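Protein DJ-1 homolog D (Arabidopsis thaliana, PDB 4OGG) is a plant member of the DJ-1/PfpI family, whose single chain joins two related domains of that family. Local coordinates at residues V5-G10 with V32-P37; C9-E14 with P91-L96; M13-V18 with R62-T67. All coordinates share one frame; numbering follows the deposited sequence.

All three contacts lie in the first DJ-1/PfpI repeat of the chain, with centres 11 to 12 Å from one another. Their first segments follow one another along residues 5-18; the partner segments do not keep that order. Contact 1 pairs strand 3-8 with strand 30-35 at one margin of the six-stranded sheet, contact 2 takes the loop after it to helix 90-94, and contact 3 takes strand 13-14 and the start of helix 15-27 to residues 62-67. Contacts 1 and 2 share Cys9 and Gly10, and contacts 2 and 3 share Met13 and Glu14. One continuous run thus joins the sheet margin, the subunit boundary (contacts 1 and 2) and the boundary with the second repeat (contact 3).

Contact 1 of 3, residues V5-G10 with V32-P37; sequences VLILCG and VHTVCP
Ile7 lies against Val32 with the outer part of its side chain, CD1 standing 3.5 Å from Val32 CG1 as the two branches cross obliquely. The torsions account for this: CG1 of Ile7 sits beside the backbone N (chi1 -63°), and CD1 continues in extended form (chi2 -176°). Just past the end of strand 3-8, Cys9 SG packs 3.8 Å from CB of Thr34, whose side chain is on the Ile7 and Val32 face. The other face carries Leu6, Leu8, His33 and Val35; there Leu6 CD1 comes within 3.8 Å of Val35 CG2, the side chains meeting at about a right angle.

The backbones beneath are parallel neighbours, paired from Val5 with Val32 to Leu8 with Val35. His33 N donates to Val5 O (2.9 Å), and Ile7 N returns a bond to His33 O (2.8 Å). The pattern repeats with Val35 N to Ile7 O, longer at 3.2 Å, and closes with Cys9 N to Val35 O at 2.8 Å. Since helix 15-27 connects the two strands, this is a beta-alpha-beta crossover unit at one margin of the central sheet of the alpha/beta sandwich. The His33 imidazole turns away from strand 3-8 and bonds through ND1 to Tyr80 OH.

The four peptide bonds satisfy these N-H and C=O groups within a largely buried contact, which apolar side chains can then cover: helix 15-27 through Phe22 on the Val32 and Thr34 face, and Tyr80, Ala70 and helix 98-110 on the other.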
loop_
_atom_site.group_PDB
_atom_site.type_symbol
_atom_site.label_atom_id
_atom_site.label_comp_id
_atom_site.label_asym_id
_atom_site.label_seq_id
_atom_site.Cartn_x
_atom_site.Cartn_y
_atom_site.Cartn_z
ATOM N N VAL C 5 -7.741 -34.825 -2.785
ATOM C CA VAL C 5 -7.568 -34.091 -1.541
ATOM C C VAL C 5 -8.418 -32.825 -1.503
ATOM O O VAL C 5 -8.638 -32.182 -2.530
ATOM C CB VAL C 5 -6.082 -33.705 -1.351
ATOM C CG1 VAL C 5 -5.925 -32.719 -0.205
ATOM C CG2 VAL C 5 -5.256 -34.958 -1.090
ATOM N N LEU C 6 -8.888 -32.477 -0.311
ATOM C CA LEU C 6 -9.698 -31.282 -0.120
ATOM C C LEU C 6 -8.890 -30.255 0.677
ATOM O O LEU C 6 -8.227 -30.606 1.650
ATOM C CB LEU C 6 -10.972 -31.631 0.654
ATOM C CG LEU C 6 -11.970 -30.499 0.908
ATOM C CD1 LEU C 6 -12.559 -30.038 -0.421
ATOM C CD2 LEU C 6 -13.076 -30.983 1.840
ATOM N N ILE C 7 -8.926 -28.997 0.246
ATOM C CA ILE C 7 -8.223 -27.938 0.964
ATOM C C ILE C 7 -9.285 -27.009 1.549
ATOM O O ILE C 7 -10.151 -26.497 0.831
ATOM C CB ILE C 7 -7.275 -27.124 0.041
ATOM C CG1 ILE C 7 -6.172 -28.034 -0.513
ATOM C CG2 ILE C 7 -6.642 -25.975 0.831
ATOM C CD1 ILE C 7 -5.130 -27.305 -1.364
ATOM N N LEU C 8 -9.223 -26.824 2.863
ATOM C CA LEU C 8 -10.167 -25.972 3.581
ATOM C C LEU C 8 -9.681 -24.527 3.531
ATOM O O LEU C 8 -8.803 -24.127 4.296
ATOM C CB LEU C 8 -10.282 -26.451 5.028
ATOM C CG LEU C 8 -11.143 -25.648 6.004
ATOM C CD1 LEU C 8 -12.564 -25.522 5.474
ATOM C CD2 LEU C 8 -11.134 -26.344 7.354
ATOM N N CYS C 9 -10.269 -23.746 2.629
ATOM C CA CYS C 9 -9.890 -22.348 2.435
ATOM C C CYS C 9 -10.782 -21.341 3.148
ATOM O O CYS C 9 -11.883 -21.663 3.597
ATOM C CB CYS C 9 -9.878 -22.017 0.938
ATOM S SG CYS C 9 -8.830 -23.095 -0.059
ATOM N N GLY C 10 -10.286 -20.110 3.233
ATOM C CA GLY C 10 -11.027 -19.037 3.867
ATOM C C GLY C 10 -10.419 -17.703 3.476
ATOM O O GLY C 10 -9.309 -17.654 2.937
ATOM N N VAL C 32 -7.061 -32.096 -6.558
ATOM C CA VAL C 32 -7.289 -31.229 -5.409
ATOM C C VAL C 32 -8.475 -30.287 -5.579
ATOM O O VAL C 32 -8.592 -29.587 -6.587
ATOM C CB VAL C 32 -6.039 -30.365 -5.105
ATOM C CG1 VAL C 32 -6.262 -29.557 -3.823
ATOM C CG2 VAL C 32 -4.812 -31.251 -4.973
ATOM N N HIS C 33 -9.342 -30.272 -4.575
ATOM C CA HIS C 33 -10.515 -29.407 -4.570
ATOM C C HIS C 33 -10.370 -28.380 -3.456
ATOM O O HIS C 33 -9.884 -28.694 -2.369
ATOM C CB HIS C 33 -11.786 -30.231 -4.351
ATOM C CG HIS C 33 -12.182 -31.052 -5.538
ATOM N ND1 HIS C 33 -13.242 -31.930 -5.515
ATOM C CD2 HIS C 33 -11.669 -31.113 -6.790
ATOM C CE1 HIS C 33 -13.366 -32.498 -6.701
ATOM N NE2 HIS C 33 -12.424 -32.019 -7.494
ATOM N N THR C 34 -10.793 -27.152 -3.729
ATOM C CA THR C 34 -10.700 -26.078 -2.744
ATOM C C THR C 34 -12.086 -25.521 -2.460
ATOM O O THR C 34 -12.833 -25.211 -3.383
ATOM C CB THR C 34 -9.811 -24.943 -3.259
ATOM O OG1 THR C 34 -10.299 -24.500 -4.531
ATOM C CG2 THR C 34 -8.372 -25.422 -3.407
ATOM N N VAL C 35 -12.408 -25.377 -1.181
ATOM C CA VAL C 35 -13.712 -24.880 -0.764
ATOM C C VAL C 35 -13.623 -23.864 0.372
ATOM O O VAL C 35 -12.666 -23.852 1.144
ATOM C CB VAL C 35 -14.619 -26.046 -0.296
ATOM C CG1 VAL C 35 -14.829 -27.036 -1.435
ATOM C CG2 VAL C 35 -13.991 -26.750 0.907
ATOM N N CYS C 36 -14.639 -23.012 0.465
ATOM C CA CYS C 36 -14.716 -22.011 1.519
ATOM C C CYS C 36 -16.181 -21.915 1.906
ATOM O O CYS C 36 -17.041 -21.768 1.036
ATOM C CB CYS C 36 -14.229 -20.650 1.022
ATOM S SG CYS C 36 -14.434 -19.319 2.250
ATOM N N PRO C 37 -16.492 -22.009 3.209
ATOM C CA PRO C 37 -17.903 -21.921 3.608
ATOM C C PRO C 37 -18.582 -20.672 3.063
ATOM O O PRO C 37 -17.999 -19.589 3.054
ATOM C CB PRO C 37 -17.836 -21.938 5.138
ATOM C CG PRO C 37 -16.470 -21.353 5.433
ATOM C CD PRO C 37 -15.609 -22.028 4.388
#

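Contact 2 of 3, residues C9-E14 with P91-L96; sequences CGDYME and PEYLAL
Tyr93 OH is held from two sides of the subunit boundary. Asp11 N donates to it over 2.8 Å in a nearly straight bond (167° at the hydrogen), approaching at the edge of the ring and in its plane. The second partner is Gln249 OE1 of the second subunit, an acceptor as modelled, which is consistent with the phenol passing its own proton on. Tyr93 CE2 also comes 3.5 Å from Asp11 O at the ring edge.

The tyrosine ring has Leu94 CG over the centre of one face, 4.2 Å above the plane. Leu94 itself points toward the loop, and its CD1 packs 3.6 Å from Cys9 O. Gly10, having no side chain, admits both Tyr93 OH, 3.5 Å from its CA, and Leu94 CD1, 4.1 Å from the same atom.

Residues 9-12 form the loop that leaves strand 3-8, the first strand of the alpha/beta sandwich, and leads into the short strand 13-14; a type II beta turn runs from Gly10 to Met13. The turn is closed by Met13 N donating to Gly10 O at 3.3 Å, and Gly10 N makes a weak bond to Met13 SD at 3.7 Å. From helix 90-94, which follows strand 82-85, Tyr93 meets the start of the turn, at Gly10 and Asp11, and Leu94 the Cys9 carbonyl just before it.

The Asp11 carboxylate is inclined 62° to the Tyr93 ring and has its partners outside the two segments: OD1 forms a salt bridge with Lys39 of the same chain, and OD2 accepts from Gln249 N of the second subunit.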
loop_
_atom_site.group_PDB
_atom_site.type_symbol
_atom_site.label_atom_id
_atom_site.label_comp_id
_atom_site.label_asym_id
_atom_site.label_seq_id
_atom_site.Cartn_x
_atom_site.Cartn_y
_atom_site.Cartn_z
ATOM N N CYS C 9 -10.269 -23.746 2.629
ATOM C CA CYS C 9 -9.890 -22.348 2.435
ATOM C C CYS C 9 -10.782 -21.341 3.148
ATOM O O CYS C 9 -11.883 -21.663 3.597
ATOM C CB CYS C 9 -9.878 -22.017 0.938
ATOM S SG CYS C 9 -8.830 -23.095 -0.059
ATOM N N GLY C 10 -10.286 -20.110 3.233
ATOM C CA GLY C 10 -11.027 -19.037 3.867
ATOM C C GLY C 10 -10.419 -17.703 3.476
ATOM O O GLY C 10 -9.309 -17.654 2.937
ATOM N N ASP C 11 -11.136 -16.616 3.735
ATOM C CA ASP C 11 -10.617 -15.298 3.400
ATOM C C ASP C 11 -9.419 -14.971 4.282
ATOM O O ASP C 11 -9.450 -15.163 5.497
ATOM C CB ASP C 11 -11.703 -14.232 3.559
ATOM C CG ASP C 11 -12.822 -14.384 2.545
ATOM O OD1 ASP C 11 -12.717 -15.264 1.664
ATOM O OD2 ASP C 11 -13.805 -13.621 2.624
ATOM N N TYR C 12 -8.364 -14.484 3.642
ATOM C CA TYR C 12 -7.121 -14.126 4.307
ATOM C C TYR C 12 -6.314 -15.317 4.813
ATOM O O TYR C 12 -5.546 -15.217 5.771
ATOM C CB TYR C 12 -7.388 -13.091 5.405
ATOM C CG TYR C 12 -7.682 -11.730 4.801
ATOM C CD1 TYR C 12 -6.692 -11.033 4.105
ATOM C CD2 TYR C 12 -8.955 -11.167 4.873
ATOM C CE1 TYR C 12 -6.960 -9.808 3.494
ATOM C CE2 TYR C 12 -9.237 -9.940 4.261
ATOM C CZ TYR C 12 -8.234 -9.269 3.575
ATOM O OH TYR C 12 -8.501 -8.066 2.961
ATOM N N MET C 13 -6.495 -16.460 4.157
ATOM C CA MET C 13 -5.691 -17.627 4.493
ATOM C C MET C 13 -4.322 -17.202 3.948
ATOM O O MET C 13 -4.251 -16.330 3.078
ATOM C CB MET C 13 -6.212 -18.863 3.751
ATOM C CG MET C 13 -6.238 -18.726 2.240
ATOM S SD MET C 13 -7.070 -20.118 1.441
ATOM C CE MET C 13 -7.590 -19.361 -0.070
ATOM N N GLU C 14 -3.238 -17.786 4.446
ATOM C CA GLU C 14 -1.909 -17.392 3.973
ATOM C C GLU C 14 -1.712 -17.861 2.531
ATOM O O GLU C 14 -1.876 -19.043 2.226
ATOM C CB GLU C 14 -0.832 -17.968 4.898
ATOM C CG GLU C 14 0.344 -17.018 5.148
ATOM C CD GLU C 14 1.290 -16.895 3.966
ATOM O OE1 GLU C 14 2.046 -15.904 3.916
ATOM O OE2 GLU C 14 1.303 -17.791 3.097
ATOM N N PRO C 91 -8.246 -19.371 9.532
ATOM C CA PRO C 91 -8.569 -20.325 10.598
ATOM C C PRO C 91 -9.329 -19.779 11.807
ATOM O O PRO C 91 -10.262 -20.420 12.292
ATOM C CB PRO C 91 -7.203 -20.887 10.978
ATOM C CG PRO C 91 -6.488 -20.900 9.655
ATOM C CD PRO C 91 -6.847 -19.535 9.095
ATOM N N GLU C 92 -8.957 -18.600 12.296
ATOM C CA GLU C 92 -9.642 -18.086 13.471
ATOM C C GLU C 92 -11.143 -17.920 13.268
ATOM O O GLU C 92 -11.913 -18.151 14.202
ATOM C CB GLU C 92 -9.022 -16.767 13.955
ATOM C CG GLU C 92 -9.228 -15.562 13.058
ATOM C CD GLU C 92 -8.825 -14.264 13.746
ATOM O OE1 GLU C 92 -8.881 -13.198 13.102
ATOM O OE2 GLU C 92 -8.459 -14.309 14.941
ATOM N N TYR C 93 -11.572 -17.545 12.063
ATOM C CA TYR C 93 -13.007 -17.382 11.840
ATOM C C TYR C 93 -13.631 -18.680 11.337
ATOM O O TYR C 93 -14.805 -18.951 11.597
ATOM C CB TYR C 93 -13.291 -16.199 10.891
ATOM C CG TYR C 93 -13.318 -16.487 9.403
ATOM C CD1 TYR C 93 -14.436 -17.072 8.804
ATOM C CD2 TYR C 93 -12.256 -16.111 8.581
ATOM C CE1 TYR C 93 -14.497 -17.265 7.425
ATOM C CE2 TYR C 93 -12.304 -16.301 7.201
ATOM C CZ TYR C 93 -13.431 -16.877 6.628
ATOM O OH TYR C 93 -13.497 -17.045 5.262
ATOM N N LEU C 94 -12.845 -19.493 10.633
ATOM C CA LEU C 94 -13.343 -20.780 10.149
ATOM C C LEU C 94 -13.610 -21.695 11.349
ATOM O O LEU C 94 -14.539 -22.502 11.334
ATOM C CB LEU C 94 -12.316 -21.442 9.221
ATOM C CG LEU C 94 -12.087 -20.802 7.850
ATOM C CD1 LEU C 94 -10.978 -21.535 7.108
ATOM C CD2 LEU C 94 -13.382 -20.853 7.043
ATOM N N ALA C 95 -12.782 -21.561 12.384
ATOM C CA ALA C 95 -12.903 -22.367 13.597
ATOM C C ALA C 95 -14.212 -22.114 14.337
ATOM O O ALA C 95 -14.640 -22.937 15.149
ATOM C CB ALA C 95 -11.719 -22.091 14.529
ATOM N N LEU C 96 -14.837 -20.972 14.061
ATOM C CA LEU C 96 -16.100 -20.607 14.697
ATOM C C LEU C 96 -17.287 -20.858 13.774
ATOM O O LEU C 96 -18.417 -20.479 14.084
ATOM C CB LEU C 96 -16.079 -19.135 15.120
ATOM C CG LEU C 96 -15.607 -18.822 16.543
ATOM C CD1 LEU C 96 -16.601 -19.407 17.539
ATOM C CD2 LEU C 96 -14.217 -19.386 16.782
#

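Contact 3 of 3, residues M13-V18 with R62-T67; sequences MEDYEV and RGHNFT
Asp15 OD2 accepts two hydrogen bonds from one residue, His64. The ring nitrogen ND1 donates over 2.7 Å along an almost straight line (174° at the hydrogen), with OD2 in the plane of the imidazole and using its syn lone pair. His64 N reaches the same oxygen over 2.9 Å, from a position 53° out of the carboxylate plane. The backbone bond and the ring bond together restrict how the imidazole can turn. The CB of Asp15 points toward residues 62-67 and CG lies anti to the backbone N (chi1 -153°); OD2 lies 3.6 Å from Gly63 CA. The second oxygen, OD1, bonds to Tyr209 OH.

One residue earlier, Glu14 is the N-cap of helix 15-27. Its OE2 accepts from Tyr16 N at 2.7 Å and, weakly, from Glu17 N, while OE1 is hydrogen-bonded to His257 NE2 and His50 N.

Farther out the contact becomes apolar. Val18, on the first turn of the helix, sets CG2 over one face of the Phe66 ring, 3.8 Å from the ring centroid, a CH-pi contact. Met13 CE meets the base of Phe66, 3.8 Å from CB and also near CG and CD2, its side chain crossing that of Phe66 at about a right angle. Phe22 of the same helix meets the Phe66 ring edge-to-face.

His64 NE2 goes on to Glu207 OE1, so the imidazole spans a carboxylate at each nitrogen, which would favour a protonated ring. Glu207 belongs to the second DJ-1/PfpI repeat, as does His257, the partner of Glu14: the two repeats exchange reciprocal histidine-glutamate bonds, and Asp15 positions the histidine contributed by the first.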
loop_
_atom_site.group_PDB
_atom_site.type_symbol
_atom_site.label_atom_id
_atom_site.label_comp_id
_atom_site.label_asym_id
_atom_site.label_seq_id
_atom_site.Cartn_x
_atom_site.Cartn_y
_atom_site.Cartn_z
ATOM N N MET C 13 -6.495 -16.460 4.157
ATOM C CA MET C 13 -5.691 -17.627 4.493
ATOM C C MET C 13 -4.322 -17.202 3.948
ATOM O O MET C 13 -4.251 -16.330 3.078
ATOM C CB MET C 13 -6.212 -18.863 3.751
ATOM C CG MET C 13 -6.238 -18.726 2.240
ATOM S SD MET C 13 -7.070 -20.118 1.441
ATOM C CE MET C 13 -7.590 -19.361 -0.070
ATOM N N GLU C 14 -3.238 -17.786 4.446
ATOM C CA GLU C 14 -1.909 -17.392 3.973
ATOM C C GLU C 14 -1.712 -17.861 2.531
ATOM O O GLU C 14 -1.876 -19.043 2.226
ATOM C CB GLU C 14 -0.832 -17.968 4.898
ATOM C CG GLU C 14 0.344 -17.018 5.148
ATOM C CD GLU C 14 1.290 -16.895 3.966
ATOM O OE1 GLU C 14 2.046 -15.904 3.916
ATOM O OE2 GLU C 14 1.303 -17.791 3.097
ATOM N N ASP C 15 -1.359 -16.923 1.655
ATOM C CA ASP C 15 -1.186 -17.200 0.228
ATOM C C ASP C 15 -0.308 -18.406 -0.117
ATOM O O ASP C 15 -0.698 -19.244 -0.925
ATOM C CB ASP C 15 -0.663 -15.941 -0.486
ATOM C CG ASP C 15 -1.053 -15.895 -1.958
ATOM O OD1 ASP C 15 -1.859 -16.746 -2.394
ATOM O OD2 ASP C 15 -0.564 -15.003 -2.682
ATOM N N TYR C 16 0.879 -18.499 0.475
ATOM C CA TYR C 16 1.744 -19.642 0.187
ATOM C C TYR C 16 1.132 -20.945 0.693
ATOM O O TYR C 16 1.208 -21.982 0.032
ATOM C CB TYR C 16 3.110 -19.498 0.868
ATOM C CG TYR C 16 4.126 -18.614 0.176
ATOM C CD1 TYR C 16 4.013 -18.288 -1.174
ATOM C CD2 TYR C 16 5.255 -18.169 0.868
ATOM C CE1 TYR C 16 5.001 -17.540 -1.820
ATOM C CE2 TYR C 16 6.243 -17.431 0.235
ATOM C CZ TYR C 16 6.113 -17.121 -1.103
ATOM O OH TYR C 16 7.108 -16.402 -1.723
ATOM N N GLU C 17 0.530 -20.881 1.873
ATOM C CA GLU C 17 -0.035 -22.060 2.506
ATOM C C GLU C 17 -1.209 -22.710 1.787
ATOM O O GLU C 17 -1.564 -23.851 2.079
ATOM C CB GLU C 17 -0.353 -21.727 3.962
ATOM C CG GLU C 17 0.932 -21.637 4.775
ATOM C CD GLU C 17 0.810 -20.815 6.039
ATOM O OE1 GLU C 17 -0.220 -20.918 6.729
ATOM O OE2 GLU C 17 1.766 -20.073 6.348
ATOM N N VAL C 18 -1.808 -21.999 0.840
ATOM C CA VAL C 18 -2.882 -22.609 0.069
ATOM C C VAL C 18 -2.345 -22.980 -1.314
ATOM O O VAL C 18 -2.557 -24.097 -1.798
ATOM C CB VAL C 18 -4.122 -21.675 -0.091
ATOM C CG1 VAL C 18 -3.717 -20.332 -0.683
ATOM C CG2 VAL C 18 -5.167 -22.359 -0.990
ATOM N N ARG C 62 -1.730 -7.845 1.256
ATOM C CA ARG C 62 -2.570 -8.757 0.485
ATOM C C ARG C 62 -1.807 -9.545 -0.571
ATOM O O ARG C 62 -0.888 -9.032 -1.203
ATOM C CB ARG C 62 -3.726 -8.001 -0.181
ATOM C CG ARG C 62 -4.849 -7.644 0.773
ATOM C CD ARG C 62 -6.096 -7.173 0.046
ATOM N NE ARG C 62 -6.669 -8.188 -0.840
ATOM C CZ ARG C 62 -7.890 -8.106 -1.361
ATOM N NH1 ARG C 62 -8.660 -7.063 -1.078
ATOM N NH2 ARG C 62 -8.343 -9.057 -2.167
ATOM N N GLY C 63 -2.203 -10.802 -0.752
ATOM C CA GLY C 63 -1.562 -11.649 -1.745
ATOM C C GLY C 63 -2.443 -11.797 -2.970
ATOM O O GLY C 63 -3.297 -10.950 -3.232
ATOM N N HIS C 64 -2.241 -12.867 -3.730
ATOM C CA HIS C 64 -3.054 -13.093 -4.923
ATOM C C HIS C 64 -4.461 -13.482 -4.489
ATOM O O HIS C 64 -4.638 -14.134 -3.461
ATOM C CB HIS C 64 -2.536 -14.268 -5.767
ATOM C CG HIS C 64 -1.087 -14.196 -6.138
ATOM N ND1 HIS C 64 -0.072 -14.460 -5.242
ATOM C CD2 HIS C 64 -0.487 -13.978 -7.332
ATOM C CE1 HIS C 64 1.089 -14.410 -5.870
ATOM N NE2 HIS C 64 0.865 -14.120 -7.139
ATOM N N ASN C 65 -5.466 -13.096 -5.264
ATOM C CA ASN C 65 -6.813 -13.526 -4.927
ATOM C C ASN C 65 -6.803 -14.993 -5.339
ATOM O O ASN C 65 -6.230 -15.338 -6.374
ATOM C CB ASN C 65 -7.860 -12.760 -5.732
ATOM C CG ASN C 65 -7.963 -11.313 -5.315
ATOM O OD1 ASN C 65 -8.009 -11.005 -4.125
ATOM N ND2 ASN C 65 -8.011 -10.415 -6.294
ATOM N N PHE C 66 -7.404 -15.855 -4.527
ATOM C CA PHE C 66 -7.436 -17.283 -4.828
ATOM C C PHE C 66 -8.812 -17.730 -5.314
ATOM O O PHE C 66 -9.811 -17.525 -4.629
ATOM C CB PHE C 66 -7.061 -18.100 -3.588
ATOM C CG PHE C 66 -6.845 -19.554 -3.877
ATOM C CD1 PHE C 66 -5.608 -20.012 -4.316
ATOM C CD2 PHE C 66 -7.892 -20.460 -3.767
ATOM C CE1 PHE C 66 -5.416 -21.354 -4.645
ATOM C CE2 PHE C 66 -7.712 -21.805 -4.096
ATOM C CZ PHE C 66 -6.470 -22.250 -4.535
ATOM N N THR C 67 -8.850 -18.364 -6.483
ATOM C CA THR C 67 -10.108 -18.833 -7.056
ATOM C C THR C 67 -10.413 -20.274 -6.656
ATOM O O THR C 67 -9.633 -21.185 -6.929
ATOM C CB THR C 67 -10.086 -18.739 -8.595
ATOM O OG1 THR C 67 -9.755 -17.400 -8.992
ATOM C CG2 THR C 67 -11.449 -19.106 -9.164
#